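Local coordinates for protein putative agmatinase (Clostridium difficile, PDB 3LHL) that probably hydrolyses agmatine to putrescine and urea, as a manganese-dependent member of the arginase family, at residues V15-D18 with G19-S22; T139-K142 with R143-D146; D146-D150 with N151-Q155; N190-G194 with K195-L199; K232-N236 with S237-I241. All blocks are in the same frame, centred on the assembly; numbering follows the deposited sequence.

Interaction 1. Residues V15-D18 with G19-S22. With PO4 (phosphate ion), chain F.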
loop_
_atom_site.group_PDB
_atom_site.type_symbol
_atom_site.label_atom_id
_atom_site.label_comp_id
_atom_site.label_asym_id
_atom_site.label_seq_id
_atom_site.Cartn_x
_atom_site.Cartn_y
_atom_site.Cartn_z
ATOM N N VAL A 15 4.921 -7.522 7.298
ATOM C CA VAL A 15 4.894 -6.844 8.590
ATOM C C VAL A 15 3.544 -7.154 9.219
ATOM O O VAL A 15 2.562 -6.443 8.980
ATOM C CB VAL A 15 5.026 -5.310 8.442
ATOM C CG1 VAL A 15 4.935 -4.651 9.813
ATOM C CG2 VAL A 15 6.347 -4.956 7.772
ATOM N N GLY A 16 3.502 -8.232 9.999
ATOM C CA GLY A 16 2.270 -8.634 10.653
ATOM C C GLY A 16 2.037 -7.835 11.920
ATOM O O GLY A 16 2.232 -8.331 13.036
ATOM N N PHE A 17 1.610 -6.591 11.740
ATOM C CA PHE A 17 1.355 -5.694 12.856
ATOM C C PHE A 17 -0.005 -5.010 12.747
ATOM O O PHE A 17 -0.366 -4.507 11.684
ATOM C CB PHE A 17 2.450 -4.619 12.908
ATOM C CG PHE A 17 2.168 -3.507 13.881
ATOM C CD1 PHE A 17 2.368 -3.694 15.246
ATOM C CD2 PHE A 17 1.699 -2.276 13.437
ATOM C CE1 PHE A 17 2.108 -2.676 16.154
ATOM C CE2 PHE A 17 1.433 -1.243 14.339
ATOM C CZ PHE A 17 1.639 -1.444 15.701
ATOM N N ASP A 18 -0.757 -5.001 13.846
ATOM C CA ASP A 18 -2.051 -4.319 13.886
ATOM C C ASP A 18 -2.247 -3.700 15.266
ATOM O O ASP A 18 -3.367 -3.536 15.742
ATOM C CB ASP A 18 -3.218 -5.264 13.552
ATOM C CG ASP A 18 -3.233 -6.522 14.396
ATOM O OD1 ASP A 18 -2.933 -6.458 15.606
ATOM O OD2 ASP A 18 -3.575 -7.585 13.840
ATOM N N GLY A 19 -1.126 -3.339 15.884
ATOM C CA GLY A 19 -1.131 -2.756 17.213
ATOM C C GLY A 19 -2.032 -1.568 17.510
ATOM O O GLY A 19 -2.400 -1.376 18.671
ATOM N N THR A 20 -2.393 -0.763 16.511
ATOM C CA THR A 20 -3.263 0.377 16.786
ATOM C C THR A 20 -4.708 0.143 16.360
ATOM O O THR A 20 -5.513 1.073 16.354
ATOM C CB THR A 20 -2.745 1.682 16.129
ATOM O OG1 THR A 20 -3.092 1.702 14.742
ATOM C CG2 THR A 20 -1.228 1.789 16.270
ATOM N N THR A 21 -5.031 -1.101 16.013
ATOM C CA THR A 21 -6.390 -1.465 15.606
ATOM C C THR A 21 -7.073 -2.083 16.821
ATOM O O THR A 21 -6.602 -3.087 17.348
ATOM C CB THR A 21 -6.381 -2.499 14.464
ATOM O OG1 THR A 21 -5.573 -2.015 13.382
ATOM C CG2 THR A 21 -7.799 -2.750 13.964
ATOM N N SER A 22 -8.188 -1.500 17.248
ATOM C CA SER A 22 -8.889 -1.987 18.434
ATOM C C SER A 22 -10.021 -2.996 18.237
ATOM O O SER A 22 -9.935 -4.134 18.707
ATOM C CB SER A 22 -9.428 -0.795 19.233
ATOM O OG SER A 22 -8.395 0.137 19.510
HETATM P P PO4 F . -10.628 0.122 15.120
HETATM O O1 PO4 F . -11.333 1.129 14.285
HETATM O O2 PO4 F . -9.182 0.451 15.182
HETATM O O3 PO4 F . -11.196 0.134 16.494
HETATM O O4 PO4 F . -10.806 -1.228 14.519
HETATM O O HOH W 1 -4.645 -5.153 17.494
#

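Interaction 2. Residues T139-K142 with R143-D146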
loop_
_atom_site.group_PDB
_atom_site.type_symbol
_atom_site.label_atom_id
_atom_site.label_comp_id
_atom_site.label_asym_id
_atom_site.label_seq_id
_atom_site.Cartn_x
_atom_site.Cartn_y
_atom_site.Cartn_z
ATOM N N THR A 139 -4.765 7.810 10.653
ATOM C CA THR A 139 -4.152 9.132 10.569
ATOM C C THR A 139 -2.885 9.089 9.727
ATOM O O THR A 139 -2.210 10.105 9.575
ATOM C CB THR A 139 -3.741 9.653 11.961
ATOM O OG1 THR A 139 -2.638 8.875 12.439
ATOM C CG2 THR A 139 -4.900 9.543 12.961
ATOM N N VAL A 140 -2.566 7.922 9.177
ATOM C CA VAL A 140 -1.338 7.760 8.405
ATOM C C VAL A 140 -1.075 8.803 7.311
ATOM O O VAL A 140 0.045 9.303 7.194
ATOM C CB VAL A 140 -1.242 6.324 7.791
ATOM C CG1 VAL A 140 -2.276 6.136 6.680
ATOM C CG2 VAL A 140 0.171 6.081 7.272
ATOM N N ILE A 141 -2.086 9.150 6.522
ATOM C CA ILE A 141 -1.866 10.126 5.464
ATOM C C ILE A 141 -1.640 11.526 6.017
ATOM O O ILE A 141 -0.912 12.322 5.422
ATOM C CB ILE A 141 -3.039 10.136 4.450
ATOM C CG1 ILE A 141 -3.167 8.753 3.809
ATOM C CG2 ILE A 141 -2.791 11.177 3.355
ATOM C CD1 ILE A 141 -1.892 8.268 3.142
ATOM N N LYS A 142 -2.259 11.831 7.155
ATOM C CA LYS A 142 -2.078 13.139 7.771
ATOM C C LYS A 142 -0.625 13.212 8.234
ATOM O O LYS A 142 0.038 14.235 8.072
ATOM C CB LYS A 142 -3.022 13.309 8.963
ATOM C CG LYS A 142 -2.942 14.674 9.633
ATOM C CD LYS A 142 -3.322 15.796 8.669
ATOM C CE LYS A 142 -3.079 17.164 9.286
ATOM N NZ LYS A 142 -3.869 17.374 10.533
ATOM N N ARG A 143 -0.130 12.114 8.801
ATOM C CA ARG A 143 1.255 12.060 9.259
ATOM C C ARG A 143 2.192 12.293 8.083
ATOM O O ARG A 143 3.169 13.032 8.195
ATOM C CB ARG A 143 1.570 10.700 9.885
ATOM C CG ARG A 143 0.921 10.496 11.231
ATOM C CD ARG A 143 1.286 11.637 12.172
ATOM N NE ARG A 143 0.130 11.982 12.983
ATOM C CZ ARG A 143 -0.455 13.172 12.992
ATOM N NH1 ARG A 143 0.008 14.159 12.237
ATOM N NH2 ARG A 143 -1.529 13.360 13.742
ATOM N N ILE A 144 1.884 11.659 6.956
ATOM C CA ILE A 144 2.702 11.807 5.765
ATOM C C ILE A 144 2.614 13.219 5.200
ATOM O O ILE A 144 3.604 13.754 4.712
ATOM C CB ILE A 144 2.300 10.779 4.688
ATOM C CG1 ILE A 144 2.693 9.373 5.169
ATOM C CG2 ILE A 144 2.950 11.136 3.350
ATOM C CD1 ILE A 144 2.307 8.243 4.231
ATOM N N TRP A 145 1.438 13.829 5.273
ATOM C CA TRP A 145 1.284 15.187 4.776
ATOM C C TRP A 145 2.158 16.139 5.601
ATOM O O TRP A 145 2.682 17.123 5.076
ATOM C CB TRP A 145 -0.173 15.637 4.859
ATOM C CG TRP A 145 -0.356 17.058 4.429
ATOM C CD1 TRP A 145 -0.408 17.531 3.146
ATOM C CD2 TRP A 145 -0.448 18.205 5.285
ATOM N NE1 TRP A 145 -0.525 18.905 3.151
ATOM C CE2 TRP A 145 -0.552 19.343 4.450
ATOM C CE3 TRP A 145 -0.451 18.381 6.676
ATOM C CZ2 TRP A 145 -0.658 20.643 4.964
ATOM C CZ3 TRP A 145 -0.556 19.672 7.188
ATOM C CH2 TRP A 145 -0.658 20.789 6.331
ATOM N N ASP A 146 2.307 15.849 6.892
ATOM C CA ASP A 146 3.141 16.681 7.750
ATOM C C ASP A 146 4.583 16.639 7.253
ATOM O O ASP A 146 5.374 17.532 7.550
ATOM C CB ASP A 146 3.109 16.199 9.207
ATOM C CG ASP A 146 1.834 16.582 9.923
ATOM O OD1 ASP A 146 1.227 17.609 9.558
ATOM O OD2 ASP A 146 1.446 15.866 10.867
#

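Interaction 3. Residues D146-D150 with N151-Q155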
loop_
_atom_site.group_PDB
_atom_site.type_symbol
_atom_site.label_atom_id
_atom_site.label_comp_id
_atom_site.label_asym_id
_atom_site.label_seq_id
_atom_site.Cartn_x
_atom_site.Cartn_y
_atom_site.Cartn_z
ATOM N N ASP A 146 2.307 15.849 6.892
ATOM C CA ASP A 146 3.141 16.681 7.750
ATOM C C ASP A 146 4.583 16.639 7.253
ATOM O O ASP A 146 5.374 17.532 7.550
ATOM C CB ASP A 146 3.109 16.199 9.207
ATOM C CG ASP A 146 1.834 16.582 9.923
ATOM O OD1 ASP A 146 1.227 17.609 9.558
ATOM O OD2 ASP A 146 1.446 15.866 10.867
ATOM N N ILE A 147 4.920 15.602 6.497
ATOM C CA ILE A 147 6.274 15.468 5.980
ATOM C C ILE A 147 6.481 16.084 4.595
ATOM O O ILE A 147 7.484 16.756 4.364
ATOM C CB ILE A 147 6.702 13.983 5.921
ATOM C CG1 ILE A 147 6.676 13.377 7.325
ATOM C CG2 ILE A 147 8.095 13.862 5.326
ATOM C CD1 ILE A 147 6.980 11.890 7.353
ATOM N N VAL A 148 5.538 15.869 3.681
ATOM C CA VAL A 148 5.672 16.381 2.317
ATOM C C VAL A 148 4.908 17.654 1.991
ATOM O O VAL A 148 5.278 18.379 1.066
ATOM C CB VAL A 148 5.258 15.309 1.281
ATOM C CG1 VAL A 148 6.125 14.062 1.446
ATOM C CG2 VAL A 148 3.777 14.967 1.444
ATOM N N GLY A 149 3.835 17.926 2.724
ATOM C CA GLY A 149 3.066 19.128 2.453
ATOM C C GLY A 149 2.152 18.983 1.249
ATOM O O GLY A 149 1.965 17.878 0.729
ATOM N N ASP A 150 1.598 20.104 0.793
ATOM C CA ASP A 150 0.668 20.114 -0.333
ATOM C C ASP A 150 1.247 19.739 -1.694
ATOM O O ASP A 150 2.460 19.792 -1.917
ATOM C CB ASP A 150 0.006 21.489 -0.460
ATOM C CG ASP A 150 -0.628 21.966 0.839
ATOM O OD1 ASP A 150 -1.101 21.127 1.636
ATOM O OD2 ASP A 150 -0.667 23.195 1.050
ATOM N N ASN A 151 0.349 19.362 -2.601
ATOM C CA ASN A 151 0.699 19.007 -3.971
ATOM C C ASN A 151 1.652 17.832 -4.111
ATOM O O ASN A 151 2.429 17.772 -5.058
ATOM C CB ASN A 151 1.285 20.239 -4.668
ATOM C CG ASN A 151 0.339 21.429 -4.623
ATOM O OD1 ASN A 151 0.741 22.547 -4.310
ATOM N ND2 ASN A 151 -0.929 21.189 -4.933
ATOM N N LYS A 152 1.596 16.895 -3.172
ATOM C CA LYS A 152 2.467 15.725 -3.231
ATOM C C LYS A 152 1.664 14.438 -3.061
ATOM O O LYS A 152 2.074 13.373 -3.523
ATOM C CB LYS A 152 3.527 15.789 -2.126
ATOM C CG LYS A 152 4.253 17.119 -2.011
ATOM C CD LYS A 152 5.022 17.466 -3.274
ATOM C CE LYS A 152 6.115 16.461 -3.560
ATOM N NZ LYS A 152 6.995 16.938 -4.662
ATOM N N ILE A 153 0.520 14.547 -2.393
ATOM C CA ILE A 153 -0.322 13.391 -2.122
ATOM C C ILE A 153 -1.542 13.318 -3.027
ATOM O O ILE A 153 -2.264 14.304 -3.197
ATOM C CB ILE A 153 -0.766 13.405 -0.648
ATOM C CG1 ILE A 153 0.478 13.518 0.242
ATOM C CG2 ILE A 153 -1.566 12.149 -0.318
ATOM C CD1 ILE A 153 0.180 13.701 1.713
ATOM N N PHE A 154 -1.756 12.138 -3.609
ATOM C CA PHE A 154 -2.876 11.885 -4.513
ATOM C C PHE A 154 -3.645 10.674 -4.008
ATOM O O PHE A 154 -3.101 9.576 -3.923
ATOM C CB PHE A 154 -2.349 11.635 -5.925
ATOM C CG PHE A 154 -1.604 12.800 -6.491
ATOM C CD1 PHE A 154 -2.233 13.692 -7.353
ATOM C CD2 PHE A 154 -0.288 13.047 -6.106
ATOM C CE1 PHE A 154 -1.566 14.820 -7.821
ATOM C CE2 PHE A 154 0.391 14.175 -6.569
ATOM C CZ PHE A 154 -0.252 15.063 -7.427
ATOM N N GLN A 155 -4.913 10.883 -3.678
ATOM C CA GLN A 155 -5.742 9.820 -3.134
ATOM C C GLN A 155 -6.817 9.395 -4.121
ATOM O O GLN A 155 -7.386 10.228 -4.825
ATOM C CB GLN A 155 -6.360 10.302 -1.822
ATOM C CG GLN A 155 -5.363 11.098 -0.976
ATOM C CD GLN A 155 -5.885 11.435 0.401
ATOM O OE1 GLN A 155 -6.065 10.553 1.245
ATOM N NE2 GLN A 155 -6.136 12.715 0.639
HETATM O O HOH W 2 -0.161 16.701 -0.761
#

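Interaction 4. Residues N190-G194 with K195-L199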
loop_
_atom_site.group_PDB
_atom_site.type_symbol
_atom_site.label_atom_id
_atom_site.label_comp_id
_atom_site.label_asym_id
_atom_site.label_seq_id
_atom_site.Cartn_x
_atom_site.Cartn_y
_atom_site.Cartn_z
ATOM N N ASN A 190 0.098 10.211 -15.764
ATOM C CA ASN A 190 0.775 10.870 -16.877
ATOM C C ASN A 190 1.349 12.211 -16.415
ATOM O O ASN A 190 2.437 12.607 -16.828
ATOM C CB ASN A 190 -0.189 11.106 -18.041
ATOM C CG ASN A 190 -0.430 9.859 -18.857
ATOM O OD1 ASN A 190 0.512 9.146 -19.207
ATOM N ND2 ASN A 190 -1.690 9.593 -19.180
HETATM N N MSE A 191 0.609 12.900 -15.550
HETATM C CA MSE A 191 1.048 14.192 -15.031
HETATM C C MSE A 191 2.286 14.061 -14.154
HETATM O O MSE A 191 3.064 15.003 -14.031
HETATM C CB MSE A 191 -0.072 14.854 -14.230
HETATM C CG MSE A 191 -1.057 15.639 -15.072
HETATM SE SE MSE A 191 -2.554 16.263 -14.010
HETATM C CE MSE A 191 -1.575 17.206 -12.622
ATOM N N LEU A 192 2.455 12.892 -13.543
ATOM C CA LEU A 192 3.598 12.621 -12.684
ATOM C C LEU A 192 4.718 11.979 -13.492
ATOM O O LEU A 192 5.571 11.277 -12.946
ATOM C CB LEU A 192 3.190 11.681 -11.545
ATOM C CG LEU A 192 2.585 12.281 -10.276
ATOM C CD1 LEU A 192 1.544 13.318 -10.618
ATOM C CD2 LEU A 192 1.977 11.160 -9.449
ATOM N N ASN A 193 4.700 12.222 -14.797
ATOM C CA ASN A 193 5.700 11.673 -15.706
ATOM C C ASN A 193 7.122 11.934 -15.221
ATOM O O ASN A 193 7.498 13.076 -14.967
ATOM C CB ASN A 193 5.515 12.272 -17.103
ATOM C CG ASN A 193 6.433 11.647 -18.136
ATOM O OD1 ASN A 193 7.649 11.837 -18.102
ATOM N ND2 ASN A 193 5.851 10.888 -19.057
ATOM N N GLY A 194 7.895 10.861 -15.085
ATOM C CA GLY A 194 9.278 10.968 -14.652
ATOM C C GLY A 194 9.512 11.267 -13.183
ATOM O O GLY A 194 10.644 11.520 -12.783
ATOM N N LYS A 195 8.459 11.238 -12.374
ATOM C CA LYS A 195 8.601 11.524 -10.955
ATOM C C LYS A 195 8.764 10.272 -10.099
ATOM O O LYS A 195 8.456 9.162 -10.534
ATOM C CB LYS A 195 7.407 12.343 -10.462
ATOM C CG LYS A 195 7.348 13.744 -11.063
ATOM C CD LYS A 195 8.643 14.502 -10.795
ATOM C CE LYS A 195 8.673 15.850 -11.500
ATOM N NZ LYS A 195 7.576 16.745 -11.048
ATOM N N ASN A 196 9.267 10.468 -8.883
ATOM C CA ASN A 196 9.481 9.376 -7.943
ATOM C C ASN A 196 8.231 9.219 -7.090
ATOM O O ASN A 196 7.732 10.181 -6.501
ATOM C CB ASN A 196 10.698 9.671 -7.070
ATOM C CG ASN A 196 11.976 9.759 -7.876
ATOM O OD1 ASN A 196 12.786 10.669 -7.685
ATOM N ND2 ASN A 196 12.168 8.809 -8.783
ATOM N N ILE A 197 7.741 7.990 -7.014
ATOM C CA ILE A 197 6.515 7.712 -6.293
ATOM C C ILE A 197 6.590 6.649 -5.199
ATOM O O ILE A 197 7.325 5.663 -5.308
ATOM C CB ILE A 197 5.397 7.284 -7.312
ATOM C CG1 ILE A 197 4.800 8.515 -7.999
ATOM C CG2 ILE A 197 4.305 6.475 -6.620
ATOM C CD1 ILE A 197 5.736 9.228 -8.960
ATOM N N TYR A 198 5.833 6.876 -4.130
ATOM C CA TYR A 198 5.716 5.884 -3.074
ATOM C C TYR A 198 4.259 5.464 -3.226
ATOM O O TYR A 198 3.352 6.280 -3.057
ATOM C CB TYR A 198 5.913 6.454 -1.675
ATOM C CG TYR A 198 5.849 5.348 -0.639
ATOM C CD1 TYR A 198 7.005 4.702 -0.207
ATOM C CD2 TYR A 198 4.620 4.876 -0.172
ATOM C CE1 TYR A 198 6.940 3.607 0.659
ATOM C CE2 TYR A 198 4.543 3.783 0.689
ATOM C CZ TYR A 198 5.706 3.151 1.102
ATOM O OH TYR A 198 5.631 2.053 1.935
ATOM N N LEU A 199 4.036 4.204 -3.567
ATOM C CA LEU A 199 2.683 3.700 -3.765
ATOM C C LEU A 199 2.171 2.922 -2.566
ATOM O O LEU A 199 2.711 1.874 -2.221
ATOM C CB LEU A 199 2.648 2.811 -5.007
ATOM C CG LEU A 199 1.362 2.042 -5.313
ATOM C CD1 LEU A 199 0.226 3.006 -5.617
ATOM C CD2 LEU A 199 1.616 1.114 -6.499
#

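Interaction 5. Residues K232-N236 with S237-I241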
loop_
_atom_site.group_PDB
_atom_site.type_symbol
_atom_site.label_atom_id
_atom_site.label_comp_id
_atom_site.label_asym_id
_atom_site.label_seq_id
_atom_site.Cartn_x
_atom_site.Cartn_y
_atom_site.Cartn_z
ATOM N N LYS A 232 -2.188 -1.715 -15.515
ATOM C CA LYS A 232 -1.894 -1.450 -16.914
ATOM C C LYS A 232 -1.427 -0.002 -17.064
ATOM O O LYS A 232 -0.466 0.285 -17.778
ATOM C CB LYS A 232 -3.144 -1.694 -17.768
ATOM C CG LYS A 232 -2.869 -1.774 -19.261
ATOM C CD LYS A 232 -4.152 -1.997 -20.048
ATOM C CE LYS A 232 -4.491 -0.781 -20.907
ATOM N NZ LYS A 232 -4.662 0.470 -20.107
ATOM N N ILE A 233 -2.116 0.902 -16.375
ATOM C CA ILE A 233 -1.799 2.326 -16.410
ATOM C C ILE A 233 -0.386 2.604 -15.895
ATOM O O ILE A 233 0.341 3.430 -16.452
ATOM C CB ILE A 233 -2.823 3.113 -15.571
ATOM C CG1 ILE A 233 -4.198 3.018 -16.242
ATOM C CG2 ILE A 233 -2.369 4.555 -15.400
ATOM C CD1 ILE A 233 -5.344 3.486 -15.384
ATOM N N ILE A 234 0.002 1.914 -14.829
ATOM C CA ILE A 234 1.333 2.095 -14.283
ATOM C C ILE A 234 2.355 1.496 -15.245
ATOM O O ILE A 234 3.400 2.092 -15.498
ATOM C CB ILE A 234 1.467 1.424 -12.895
ATOM C CG1 ILE A 234 0.749 2.276 -11.847
ATOM C CG2 ILE A 234 2.936 1.233 -12.536
ATOM C CD1 ILE A 234 0.768 1.682 -10.469
ATOM N N LYS A 235 2.045 0.319 -15.784
ATOM C CA LYS A 235 2.950 -0.340 -16.714
ATOM C C LYS A 235 3.257 0.514 -17.941
ATOM O O LYS A 235 4.394 0.545 -18.402
ATOM C CB LYS A 235 2.375 -1.683 -17.174
ATOM C CG LYS A 235 3.192 -2.347 -18.280
ATOM C CD LYS A 235 2.641 -3.713 -18.643
ATOM C CE LYS A 235 3.448 -4.369 -19.756
ATOM N NZ LYS A 235 3.319 -3.646 -21.059
ATOM N N ASN A 236 2.245 1.199 -18.470
ATOM C CA ASN A 236 2.433 2.027 -19.655
ATOM C C ASN A 236 2.875 3.457 -19.348
ATOM O O ASN A 236 3.084 4.250 -20.264
ATOM C CB ASN A 236 1.143 2.076 -20.490
ATOM C CG ASN A 236 0.718 0.708 -21.002
ATOM O OD1 ASN A 236 1.551 -0.109 -21.386
ATOM N ND2 ASN A 236 -0.586 0.461 -21.023
ATOM N N SER A 237 3.017 3.793 -18.072
ATOM C CA SER A 237 3.415 5.148 -17.709
ATOM C C SER A 237 4.919 5.286 -17.523
ATOM O O SER A 237 5.675 4.338 -17.723
ATOM C CB SER A 237 2.733 5.572 -16.413
ATOM O OG SER A 237 3.406 5.022 -15.291
ATOM N N ASN A 238 5.342 6.481 -17.132
ATOM C CA ASN A 238 6.749 6.736 -16.892
ATOM C C ASN A 238 6.979 7.214 -15.465
ATOM O O ASN A 238 7.739 8.157 -15.234
ATOM C CB ASN A 238 7.293 7.772 -17.879
ATOM C CG ASN A 238 8.799 7.948 -17.763
ATOM O OD1 ASN A 238 9.544 6.970 -17.717
ATOM N ND2 ASN A 238 9.253 9.194 -17.722
ATOM N N ILE A 239 6.308 6.583 -14.503
ATOM C CA ILE A 239 6.505 6.965 -13.111
ATOM C C ILE A 239 7.506 5.992 -12.505
ATOM O O ILE A 239 7.588 4.835 -12.919
ATOM C CB ILE A 239 5.196 6.931 -12.279
ATOM C CG1 ILE A 239 4.640 5.510 -12.208
ATOM C CG2 ILE A 239 4.177 7.878 -12.873
ATOM C CD1 ILE A 239 3.497 5.367 -11.222
ATOM N N ASN A 240 8.268 6.463 -11.530
ATOM C CA ASN A 240 9.270 5.628 -10.888
ATOM C C ASN A 240 8.865 5.270 -9.460
ATOM O O ASN A 240 8.912 6.104 -8.555
ATOM C CB ASN A 240 10.625 6.350 -10.910
ATOM C CG ASN A 240 11.753 5.501 -10.352
ATOM O OD1 ASN A 240 11.777 4.283 -10.537
ATOM N ND2 ASN A 240 12.705 6.142 -9.682
ATOM N N ILE A 241 8.444 4.026 -9.266
ATOM C CA ILE A 241 8.044 3.573 -7.943
ATOM C C ILE A 241 9.294 3.157 -7.178
ATOM O O ILE A 241 9.951 2.185 -7.531
ATOM C CB ILE A 241 7.050 2.391 -8.033
ATOM C CG1 ILE A 241 5.780 2.854 -8.757
ATOM C CG2 ILE A 241 6.694 1.896 -6.634
ATOM C CD1 ILE A 241 4.743 1.769 -8.976
#

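Interaction 1. Residues V15-D18 with G19-S22
F17 lays its ring under the start of a tight turn: G19 N sits over the centre of one face, 3.2 Å above the plane. The ring reaches forward to this place because CG is anti to the backbone N (chi1 171°), and its far end, CE1 and CZ, also meets G19 CA. The turn itself is a type I beta turn from D18 to T21, closed by T21 N to D18 O at 3.0 Å; the donor lies well above the carbonyl plane. A water lies 2.7 Å from D18 O and 2.8 Å from T21 O, bridging the ends of the turn. The carboxylate of D18 is turned between its own N and carbonyl carbon (chi1 53°) and is held from outside, by a salt bridge to R28 and a bond from G26 N. T21 sets its methyl CG2 3.4 Å from O4 of a phosphate ion, probably from the crystallisation liquor, while S22 N donates to O2 of the same ion at 3.0 Å. The hydroxyls of T20 and T21 both bond to E97. Such a turn after strand 10-15 belongs to the loops at the C-terminal edge of the parallel sheet, where the arginase fold carries its manganese site.

Interaction 2. Residues T139-K142 with R143-D146
R143 N donates to T139 O at 3.0 Å, the first of four successive i to i+4 bonds in the first two turns of helix 140-148, counted from its N-cap residue T139. The shortest of the four joins W145 N to I141 O, at 2.8 Å. On the outer side R143 NH1 makes a salt bridge to D146 OD2 (2.6 Å), D146 CG lying at the edge of the guanidinium, in its plane. Bends at chi2 and chi3 bring NH1 within 4.0 Å of K142 CG. R143 and K142 also share E128, each through a salt bridge, and NE of R143 bonds to K134 O, which T139 OG1 reaches too. Farther round, K142 CE lies 3.9 Å from W145 CE3, the two side chains running alongside each other in the same direction; the indole NE1 is bonded to D150. On the inner side the contacts are loose and apolar: I144 CD1 is 4.3 Å from V140 CG2 and equally far from I141 CD1. The chemistry is thus two-sided, with the branches of I141 and I144 against strands of the sheet and V140 beside the metal site, while outside E128 and D146 would offset the charges of K142 and R143.

Interaction 3. Residues D146-D150 with N151-Q155
G149 O and I153 N are joined through one water, which donates to the carbonyl at 2.9 Å and accepts from the amide at 2.8 Å. This bridge spans the turn between helix and strand, where no direct hydrogen bond links residues 146-150 to 151-155. G149 leaves the helix with a positive phi of 78°, at backbone angles that would jam a side chain against the preceding carbonyl oxygen. Inside the turn, V148 touches two consecutive residues, K152 and I153. With CG1 anti to the carbonyl carbon (chi1 -59°), CG2 falls between the backbone N and the carbonyl carbon, 3.7 Å from K152 CB and 3.8 Å from I153 CG1, the valine and isoleucine crossing at about a right angle. K152 coils over the turn, its chain bent at chi2 and chi3, with CG 3.2 Å from D150 O; its NZ ends in a salt bridge to D114. D150 points its carboxylate the other way, where OD1 bonds to H174. Through these residues helix 140-148 passes into strand 153-158, the closing step of the beta-alpha-beta unit begun by strand 115-120; I153 packs back on I141 and I144, while V148 rests against F105 of helix 101-111.

Interaction 4. Residues N190-G194 with K195-L199
K195, L192 and G194 carry this contact, a type II beta turn that takes the chain from helix 185-191 to strand 196-202. K195 N closes it by donating to L192 O at 2.9 Å, with an N-H...O angle of 154° and the donor standing above the carbonyl plane. The lysine then folds back over the same carbonyl: its CB is 3.3 Å from L192 O and its CG 3.6 Å, and a bend at chi2 carries CD past G194, 4.1 Å from that residue's O. The ammonium end leaves the turn altogether and bonds to the hydroxyl of Y116. G194 occupies the third position of the turn, where phi is positive (74°), as the type II geometry requires. Before it, N193 sends its side chain outward, CG anti to the backbone N, and its OD1 accepts from ND2 of N238. L192 faces the other way. Its CG is anti to the carbonyl carbon, and CD2 meets I197 CG1 at 4.1 Å, the two side chains crossing at about a right angle. Both of these residues also pack on I239. The polar and apolar contacts fall largely on different residues: one backbone bond, with the aliphatic part of K195 laid across its acceptor, sets the turn at the surface, while a modest dispersion contact between two buried branched side chains joins the residue just after the helix to the beginning of the strand.

Interaction 5. Residues K232-N236 with S237-I241
N236 N is bonded to K232 O at 2.9 Å, and the chain then extends at S237 on its way from helix 229-235 to strand 240-247. The serine grips one acceptor, I234 O, which takes two hydrogen bonds from the same residue. S237 OG donates to it at 2.9 Å and S237 N at 3.1 Å, both arriving from the same face of the carbonyl plane; the amide stands far above that plane, 70° out of it, whereas the hydroxyl is tilted by only 24°. What makes the double grip possible is the serine torsion: OG lies between the backbone N and the carbonyl carbon (chi1 80°), folded back toward the helix. In the other direction the same oxygen receives a weak bond from I239 N, 3.4 Å from S237 OG, so the hydroxyl also reaches, weakly, the residue just before the strand.

Behind this polar junction I234 uses both of its branches. CG1 lies 4.2 Å from I239 CD1, the side chains crossing at a slant, while CG2 meets I241 CD1 at 4.0 Å with the chains about perpendicular. All three isoleucines are buried, and I234 and I241 also touch L199 on the adjoining strand and helix 258-278. The whole is a helix-to-strand connection of an alpha/beta fold, in which an aliphatic core between helix and parallel sheet is closed at its end by a backbone-bonding serine.

How the interactions relate
Interactions 3, 4 and 5 show one task solved three ways, the passage from a helix into a strand of the same parallel sheet: a bridging water, a type II turn and a doubly bonding serine. Interactions 4 and 5 are direct neighbours, since strands 196-202 and 240-247 pair, with I197 N 2.7 Å from N240 O. Interaction 2 occupies the helix that interaction 3 terminates, and they share D146; its buried face approaches the manganese site. Interaction 1 stands apart, about 31 Å from interaction 5 between centres, in a loop near that site. Interaction 3 is largely a surface contact, whereas the others are partly buried, and charge is most prominent in interaction 2.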